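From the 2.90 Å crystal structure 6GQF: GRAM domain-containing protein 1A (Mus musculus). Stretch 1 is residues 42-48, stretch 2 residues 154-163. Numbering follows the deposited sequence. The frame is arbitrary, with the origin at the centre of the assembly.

Stretch 1, residues 42-48: LINSVFH
Stretch 2, residues 154-163: GLARNKARLR

Leu-162 is the apolar centre of the contact. It is buried, with chi1 t and chi2 p, and packs against two side chains of the other strand. Its CD2 is 4.1 Å from Phe-47 CE2, and its CG is 4.3 Å from Ile-43 CG2. Phe-47 has chi1 m and chi2 -86°; Ile-43 is m, t. Both are buried. Ala-160 shares the face of Ser-45, Phe-47 and Leu-162, and its small methyl adds little bulk there. Ser-45 (chi1 m) is more polar, and its OG is hydrogen-bonded elsewhere in the structure.

The backbones form an antiparallel pair. Strands 42-47 and 159-163 run at 169°, their axes 4.7 Å apart at closest approach. Phi/psi values are extended, near -115/150 at Phe-47 and -130/125 at Leu-162; Asn-44 departs at -156/75. Ser-45 pairs with Leu-162 (CA to CA 5.4 Å) and Phe-47 with Ala-160 (CA to CA 5.5 Å), each through two hydrogen bonds. Ser-45 N to Leu-162 O is 3.0 Å and Leu-162 N to Ser-45 O 2.8 Å. Phe-47 N to Ala-160 O is 2.8 Å and Ala-160 N to Phe-47 O 2.9 Å. Val-46 faces Arg-161 in a non-hydrogen-bonded pair, as Asn-44 does Arg-163.

These four residues put their side chains on the other, more exposed face. Val-46 (chi1 t) sets CG1 3.5 Å from Leu-155 CD1. Its CG2 lies over one face of the Arg-161 guanidinium, 3.6 Å from CZ of Arg-161. Arg-161 is t, t, m with chi4 -88°, which brings its end back to stretch 1. There Arg-161 NH1 donates to Asn-44 OD1 at 3.0 Å. Asn-44 has chi1 t and chi2 23°; its OD1 is also 3.4 Å from Arg-163 CG.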

# COMPACT_ATOMS: atom_id res chain seq x y z
N LEU A 42 -6.64 0.05 -8.33
CA LEU A 42 -7.36 0.45 -7.13
C LEU A 42 -7.67 1.95 -7.13
O LEU A 42 -8.79 2.36 -6.82
CB LEU A 42 -6.56 0.08 -5.88
CG LEU A 42 -6.46 -1.40 -5.49
CD1 LEU A 42 -7.82 -2.02 -5.27
CD2 LEU A 42 -5.69 -2.21 -6.52
N ILE A 43 -6.67 2.75 -7.49
CA ILE A 43 -6.82 4.20 -7.48
C ILE A 43 -6.34 4.80 -8.80
O ILE A 43 -5.36 4.34 -9.38
CB ILE A 43 -6.02 4.84 -6.33
CG1 ILE A 43 -6.56 4.35 -4.98
CG2 ILE A 43 -6.09 6.36 -6.40
CD1 ILE A 43 -5.69 4.73 -3.79
N ASN A 44 -7.06 5.82 -9.26
CA ASN A 44 -6.67 6.58 -10.43
C ASN A 44 -7.31 7.97 -10.35
O ASN A 44 -8.29 8.25 -11.03
CB ASN A 44 -7.09 5.86 -11.71
CG ASN A 44 -6.55 6.52 -12.96
OD1 ASN A 44 -5.55 7.24 -12.92
ND2 ASN A 44 -7.21 6.29 -14.09
N SER A 45 -6.75 8.81 -9.49
CA SER A 45 -7.30 10.12 -9.21
C SER A 45 -6.32 11.24 -9.57
O SER A 45 -5.11 11.03 -9.60
CB SER A 45 -7.69 10.21 -7.74
OG SER A 45 -8.57 9.16 -7.39
N VAL A 46 -6.87 12.42 -9.84
CA VAL A 46 -6.05 13.61 -10.04
C VAL A 46 -6.30 14.58 -8.89
O VAL A 46 -7.45 14.90 -8.59
CB VAL A 46 -6.34 14.29 -11.39
CG1 VAL A 46 -5.52 15.56 -11.53
CG2 VAL A 46 -6.05 13.34 -12.55
N PHE A 47 -5.22 15.01 -8.26
CA PHE A 47 -5.30 15.92 -7.13
C PHE A 47 -4.67 17.25 -7.47
O PHE A 47 -3.73 17.32 -8.26
CB PHE A 47 -4.61 15.31 -5.91
CG PHE A 47 -5.29 14.07 -5.40
CD1 PHE A 47 -6.34 14.16 -4.50
CD2 PHE A 47 -4.88 12.82 -5.82
CE1 PHE A 47 -6.96 13.03 -4.04
CE2 PHE A 47 -5.50 11.68 -5.36
CZ PHE A 47 -6.54 11.79 -4.47
N HIS A 48 -5.18 18.31 -6.85
CA HIS A 48 -4.63 19.65 -7.02
C HIS A 48 -3.55 19.90 -5.97
O HIS A 48 -3.46 20.99 -5.39
CB HIS A 48 -5.73 20.70 -6.94
CG HIS A 48 -6.57 20.79 -8.18
ND1 HIS A 48 -7.94 20.81 -8.15
CD2 HIS A 48 -6.22 20.88 -9.48
CE1 HIS A 48 -8.41 20.90 -9.38
NE2 HIS A 48 -7.38 20.94 -10.21
N GLY A 154 3.47 14.32 -11.95
CA GLY A 154 3.13 15.73 -11.90
C GLY A 154 2.39 16.18 -13.15
O GLY A 154 2.66 15.68 -14.25
N LEU A 155 1.46 17.11 -12.98
CA LEU A 155 0.66 17.63 -14.09
C LEU A 155 0.83 19.15 -14.24
O LEU A 155 0.92 19.66 -15.35
CB LEU A 155 -0.82 17.29 -13.88
CG LEU A 155 -1.21 15.80 -13.91
CD1 LEU A 155 -2.69 15.65 -13.65
CD2 LEU A 155 -0.83 15.15 -15.22
N ALA A 156 0.85 19.85 -13.11
CA ALA A 156 1.07 21.29 -13.11
C ALA A 156 1.77 21.71 -11.81
O ALA A 156 2.16 20.87 -11.01
CB ALA A 156 -0.24 22.04 -13.27
N ARG A 157 1.91 23.02 -11.64
CA ARG A 157 2.54 23.59 -10.46
C ARG A 157 1.99 22.96 -9.17
O ARG A 157 2.75 22.48 -8.33
CB ARG A 157 2.34 25.12 -10.46
CG ARG A 157 2.81 25.84 -9.21
CD ARG A 157 4.30 25.69 -8.97
NE ARG A 157 4.74 26.47 -7.81
CZ ARG A 157 4.68 26.05 -6.55
NH1 ARG A 157 4.19 24.85 -6.26
NH2 ARG A 157 5.11 26.84 -5.58
N ASN A 158 0.67 22.96 -9.04
CA ASN A 158 -0.02 22.33 -7.91
C ASN A 158 -1.07 21.35 -8.42
O ASN A 158 -2.27 21.53 -8.18
CB ASN A 158 -0.66 23.38 -7.00
CG ASN A 158 0.33 24.03 -6.06
OD1 ASN A 158 1.05 24.96 -6.43
ND2 ASN A 158 0.37 23.55 -4.83
N LYS A 159 -0.63 20.32 -9.12
CA LYS A 159 -1.53 19.34 -9.69
C LYS A 159 -0.78 18.08 -10.10
O LYS A 159 0.22 18.16 -10.82
CB LYS A 159 -2.26 19.93 -10.90
CG LYS A 159 -3.31 19.03 -11.53
CD LYS A 159 -3.92 19.70 -12.76
CE LYS A 159 -4.84 18.75 -13.51
NZ LYS A 159 -5.37 19.38 -14.76
N ALA A 160 -1.25 16.92 -9.64
CA ALA A 160 -0.61 15.65 -9.96
C ALA A 160 -1.62 14.51 -9.98
O ALA A 160 -2.69 14.60 -9.36
CB ALA A 160 0.50 15.35 -8.97
N ARG A 161 -1.27 13.44 -10.68
CA ARG A 161 -2.10 12.24 -10.74
C ARG A 161 -1.55 11.17 -9.80
O ARG A 161 -0.36 11.14 -9.51
CB ARG A 161 -2.17 11.69 -12.17
CG ARG A 161 -2.94 10.37 -12.30
CD ARG A 161 -2.97 9.87 -13.73
NE ARG A 161 -3.66 10.79 -14.63
CZ ARG A 161 -4.98 10.79 -14.86
NH1 ARG A 161 -5.78 9.92 -14.26
NH2 ARG A 161 -5.49 11.68 -15.70
N LEU A 162 -2.44 10.31 -9.32
CA LEU A 162 -2.06 9.18 -8.48
C LEU A 162 -2.68 7.89 -9.03
O LEU A 162 -3.89 7.81 -9.23
CB LEU A 162 -2.50 9.41 -7.03
CG LEU A 162 -2.24 8.30 -6.02
CD1 LEU A 162 -0.76 7.99 -5.90
CD2 LEU A 162 -2.78 8.69 -4.66
N ARG A 163 -1.84 6.89 -9.29
CA ARG A 163 -2.30 5.56 -9.68
C ARG A 163 -1.82 4.51 -8.69
O ARG A 163 -0.68 4.55 -8.23
CB ARG A 163 -1.81 5.20 -11.09
CG ARG A 163 -2.51 5.94 -12.20
CD ARG A 163 -1.86 5.67 -13.55
NE ARG A 163 -2.08 4.31 -14.03
CZ ARG A 163 -3.15 3.91 -14.71
NH1 ARG A 163 -4.14 4.75 -14.98
NH2 ARG A 163 -3.25 2.65 -15.11